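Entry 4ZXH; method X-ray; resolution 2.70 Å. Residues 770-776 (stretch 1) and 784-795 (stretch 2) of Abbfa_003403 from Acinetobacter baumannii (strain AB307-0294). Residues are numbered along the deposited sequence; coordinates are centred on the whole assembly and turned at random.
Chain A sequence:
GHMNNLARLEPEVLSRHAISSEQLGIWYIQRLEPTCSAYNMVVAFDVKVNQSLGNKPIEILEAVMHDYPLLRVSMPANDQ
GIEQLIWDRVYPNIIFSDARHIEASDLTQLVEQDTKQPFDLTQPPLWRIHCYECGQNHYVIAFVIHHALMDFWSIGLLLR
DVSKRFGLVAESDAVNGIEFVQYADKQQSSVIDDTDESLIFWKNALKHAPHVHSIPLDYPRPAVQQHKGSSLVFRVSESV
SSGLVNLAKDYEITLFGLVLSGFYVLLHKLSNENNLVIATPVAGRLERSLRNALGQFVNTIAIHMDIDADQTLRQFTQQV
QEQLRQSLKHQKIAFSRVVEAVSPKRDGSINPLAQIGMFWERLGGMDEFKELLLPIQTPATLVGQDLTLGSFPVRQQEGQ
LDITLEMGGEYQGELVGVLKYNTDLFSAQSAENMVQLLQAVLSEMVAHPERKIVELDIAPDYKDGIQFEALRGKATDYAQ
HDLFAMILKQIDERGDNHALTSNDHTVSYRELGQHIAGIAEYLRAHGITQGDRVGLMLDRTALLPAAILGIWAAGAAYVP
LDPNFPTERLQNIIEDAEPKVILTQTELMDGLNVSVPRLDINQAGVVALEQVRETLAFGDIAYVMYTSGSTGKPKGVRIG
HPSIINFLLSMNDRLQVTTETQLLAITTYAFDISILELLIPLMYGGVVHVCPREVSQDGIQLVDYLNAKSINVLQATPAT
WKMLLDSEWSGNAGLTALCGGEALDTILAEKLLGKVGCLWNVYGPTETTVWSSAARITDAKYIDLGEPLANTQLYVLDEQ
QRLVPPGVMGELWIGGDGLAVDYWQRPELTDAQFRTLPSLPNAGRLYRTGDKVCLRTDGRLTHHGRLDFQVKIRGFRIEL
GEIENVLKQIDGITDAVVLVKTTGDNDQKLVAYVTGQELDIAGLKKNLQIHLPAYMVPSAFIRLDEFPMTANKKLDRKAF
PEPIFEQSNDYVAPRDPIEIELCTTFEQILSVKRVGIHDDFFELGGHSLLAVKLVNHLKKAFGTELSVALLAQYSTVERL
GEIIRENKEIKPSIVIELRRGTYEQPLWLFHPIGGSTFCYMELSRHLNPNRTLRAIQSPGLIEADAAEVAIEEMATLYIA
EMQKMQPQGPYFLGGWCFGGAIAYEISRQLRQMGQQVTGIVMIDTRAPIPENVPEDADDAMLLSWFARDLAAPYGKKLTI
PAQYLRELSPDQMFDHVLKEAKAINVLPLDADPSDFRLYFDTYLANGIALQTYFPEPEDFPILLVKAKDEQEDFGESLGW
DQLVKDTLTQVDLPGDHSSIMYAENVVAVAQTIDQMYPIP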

# COMPACT_ATOMS: atom_id res chain seq x y z
N VAL A 770 15.91 0.95 33.42
CA VAL A 770 16.69 1.26 32.21
C VAL A 770 16.31 0.39 31.01
O VAL A 770 15.46 0.78 30.21
CB VAL A 770 18.20 1.14 32.45
CG1 VAL A 770 18.94 1.75 31.28
CG2 VAL A 770 18.61 1.85 33.75
N TRP A 771 16.94 -0.77 30.86
CA TRP A 771 16.56 -1.68 29.79
C TRP A 771 16.09 -3.01 30.38
O TRP A 771 16.52 -3.39 31.47
CB TRP A 771 17.73 -1.92 28.82
CG TRP A 771 18.41 -0.67 28.24
CD1 TRP A 771 19.74 -0.35 28.33
CD2 TRP A 771 17.80 0.39 27.46
NE1 TRP A 771 20.00 0.83 27.66
CE2 TRP A 771 18.82 1.31 27.13
CE3 TRP A 771 16.49 0.65 27.03
CZ2 TRP A 771 18.58 2.47 26.39
CZ3 TRP A 771 16.25 1.81 26.29
CH2 TRP A 771 17.29 2.70 25.98
N SER A 772 15.23 -3.71 29.64
CA SER A 772 14.74 -5.02 30.07
C SER A 772 14.93 -6.10 29.00
O SER A 772 14.93 -7.29 29.32
CB SER A 772 13.26 -4.94 30.46
OG SER A 772 13.10 -4.51 31.80
N SER A 773 15.09 -5.70 27.75
CA SER A 773 15.47 -6.65 26.71
C SER A 773 16.51 -6.02 25.79
O SER A 773 16.70 -4.80 25.79
CB SER A 773 14.26 -7.12 25.90
OG SER A 773 13.71 -6.08 25.13
N ALA A 774 17.17 -6.87 25.01
CA ALA A 774 18.31 -6.45 24.20
C ALA A 774 18.55 -7.39 23.02
O ALA A 774 18.67 -8.60 23.20
CB ALA A 774 19.54 -6.36 25.07
N ALA A 775 18.64 -6.81 21.83
CA ALA A 775 18.82 -7.54 20.59
C ALA A 775 20.16 -7.21 19.91
O ALA A 775 20.43 -6.05 19.60
CB ALA A 775 17.66 -7.21 19.64
N ARG A 776 21.00 -8.22 19.68
CA ARG A 776 22.19 -8.01 18.85
C ARG A 776 21.74 -7.97 17.39
O ARG A 776 21.42 -9.01 16.79
CB ARG A 776 23.25 -9.10 19.07
CG ARG A 776 24.60 -8.81 18.37
CD ARG A 776 25.55 -10.02 18.36
NE ARG A 776 25.97 -10.43 19.70
CZ ARG A 776 27.09 -10.03 20.31
NH1 ARG A 776 27.93 -9.20 19.69
NH2 ARG A 776 27.38 -10.45 21.53
N ASP A 784 13.90 -6.82 16.24
CA ASP A 784 12.91 -7.17 17.26
C ASP A 784 13.40 -6.67 18.61
O ASP A 784 14.50 -6.12 18.70
CB ASP A 784 12.67 -8.70 17.31
CG ASP A 784 13.97 -9.51 17.40
OD1 ASP A 784 14.86 -9.36 16.53
OD2 ASP A 784 14.13 -10.26 18.39
N LEU A 785 12.61 -6.89 19.66
CA LEU A 785 12.96 -6.46 21.02
C LEU A 785 14.05 -7.33 21.62
O LEU A 785 14.60 -7.01 22.68
CB LEU A 785 11.73 -6.46 21.92
CG LEU A 785 10.62 -5.51 21.47
CD1 LEU A 785 9.38 -5.64 22.36
CD2 LEU A 785 11.11 -4.10 21.48
N GLY A 786 14.38 -8.43 20.96
CA GLY A 786 15.51 -9.24 21.37
C GLY A 786 15.31 -10.07 22.62
O GLY A 786 14.19 -10.43 22.98
N GLU A 787 16.42 -10.37 23.28
CA GLU A 787 16.46 -11.25 24.44
C GLU A 787 16.26 -10.49 25.75
O GLU A 787 16.79 -9.40 25.93
CB GLU A 787 17.80 -11.98 24.47
CG GLU A 787 18.05 -12.94 23.31
CD GLU A 787 19.43 -13.59 23.38
OE1 GLU A 787 20.43 -12.85 23.56
OE2 GLU A 787 19.53 -14.83 23.27
N PRO A 788 15.49 -11.08 26.68
CA PRO A 788 15.30 -10.51 28.03
C PRO A 788 16.57 -10.57 28.86
O PRO A 788 17.32 -11.54 28.78
CB PRO A 788 14.22 -11.42 28.65
CG PRO A 788 13.71 -12.30 27.54
CD PRO A 788 14.78 -12.36 26.50
N LEU A 789 16.80 -9.54 29.67
CA LEU A 789 17.94 -9.51 30.59
C LEU A 789 17.78 -10.50 31.74
O LEU A 789 16.77 -11.20 31.83
CB LEU A 789 18.12 -8.11 31.17
CG LEU A 789 19.01 -7.13 30.42
CD1 LEU A 789 18.52 -6.98 29.00
CD2 LEU A 789 18.94 -5.80 31.14
N ALA A 790 18.77 -10.53 32.64
CA ALA A 790 18.79 -11.53 33.71
C ALA A 790 17.68 -11.30 34.71
O ALA A 790 17.45 -10.17 35.15
CB ALA A 790 20.13 -11.53 34.39
N ASN A 791 16.97 -12.38 35.05
CA ASN A 791 15.88 -12.33 36.01
C ASN A 791 14.76 -11.40 35.56
O ASN A 791 14.14 -10.69 36.35
CB ASN A 791 16.41 -11.93 37.38
CG ASN A 791 17.66 -12.69 37.74
OD1 ASN A 791 17.61 -13.88 38.04
ND2 ASN A 791 18.80 -12.01 37.68
N THR A 792 14.53 -11.42 34.25
CA THR A 792 13.47 -10.65 33.64
C THR A 792 12.58 -11.63 32.87
O THR A 792 13.07 -12.58 32.24
CB THR A 792 14.04 -9.57 32.68
OG1 THR A 792 14.99 -8.74 33.38
CG2 THR A 792 12.91 -8.70 32.14
N GLN A 793 11.27 -11.44 32.95
CA GLN A 793 10.39 -12.27 32.14
C GLN A 793 9.47 -11.39 31.32
O GLN A 793 8.96 -10.38 31.80
CB GLN A 793 9.59 -13.25 33.00
CG GLN A 793 10.45 -14.10 33.93
CD GLN A 793 10.69 -13.43 35.27
OE1 GLN A 793 9.74 -12.98 35.92
NE2 GLN A 793 11.96 -13.33 35.68
N LEU A 794 9.27 -11.78 30.07
CA LEU A 794 8.39 -11.05 29.18
C LEU A 794 7.15 -11.88 28.91
O LEU A 794 7.24 -13.08 28.65
CB LEU A 794 9.11 -10.71 27.88
CG LEU A 794 10.48 -10.05 28.07
CD1 LEU A 794 11.05 -9.61 26.74
CD2 LEU A 794 10.35 -8.88 29.01
N TYR A 795 5.99 -11.24 29.00
CA TYR A 795 4.70 -11.89 28.77
C TYR A 795 3.86 -11.04 27.83
O TYR A 795 3.87 -9.81 27.93
CB TYR A 795 3.95 -12.11 30.09
CG TYR A 795 4.71 -12.84 31.19
CD1 TYR A 795 4.79 -14.23 31.21
CD2 TYR A 795 5.31 -12.14 32.22
CE1 TYR A 795 5.48 -14.90 32.23
CE2 TYR A 795 5.99 -12.80 33.24
CZ TYR A 795 6.08 -14.17 33.24
OH TYR A 795 6.78 -14.80 34.26

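The two stretches bury 453 Å² between them, both sides summed; Glu787 and Pro788 pair antiparallel with Ala774 and Ser773, and the contact is held mainly by backbone hydrogen bonds. At Asp784, the side chain (chi1 p) accepts a hydrogen bond at OD2 from Gly786 N (3.2 Å), while Asp784 O lies 3.5 Å from Ala775 CB. Leu785 contributes its carbonyl: Ser773 OG, in rotamer p, donates to Leu785 O at 2.8 Å, so a small polar side chain on a buried residue finds its partner in the facing backbone. At Gly786 the backbones come close: Gly786 CA lies 3.8 Å from Ala775 CA and 3.4 Å from Ala775 CB. A CB here would point toward stretch 1 and clash with Ala775 CB and Ala774 C, and the positive phi (73°) also favours glycine. Glu787 forms the hydrogen-bonded pair with Ala774: Ala774 N donates to Glu787 O (2.7 Å) and Glu787 N to Ala774 O (2.9 Å). The Glu787 side chain is exposed and poorly ordered; the hydrogen bonds of this residue to stretch 1 are all made by its backbone. The same carbonyl receives a CA-H...O contact from Ser773 CA (3.1 Å from Glu787 O). Pro788 faces Ser773 as the non-hydrogen-bonded pair, a position where the lack of an amide hydrogen costs no cross-strand bond; Pro788 CA approaches Ser772 O at 3.5 Å. Leu789 N then donates to Ser772 O (2.9 Å, nearly linear at 171°), and the leucine side chain reaches back, placing Leu789 CD2 3.4 Å from Trp771 O and CD1 4.1 Å from Ala774 CB. A type II turn from Leu789 to Thr792 carries Ala790 and Asn791 out of contact, with Thr792 N donating weakly to Leu789 O (3.3 Å). At the end of the turn Thr792, and two residues on Leu794, point toward stretch 1: Thr792 CG2 lies 4.1 Å from Ser772 CB, and Leu794 CD1 4.1 Å from Ser773 CB. Gln793, between them, points away.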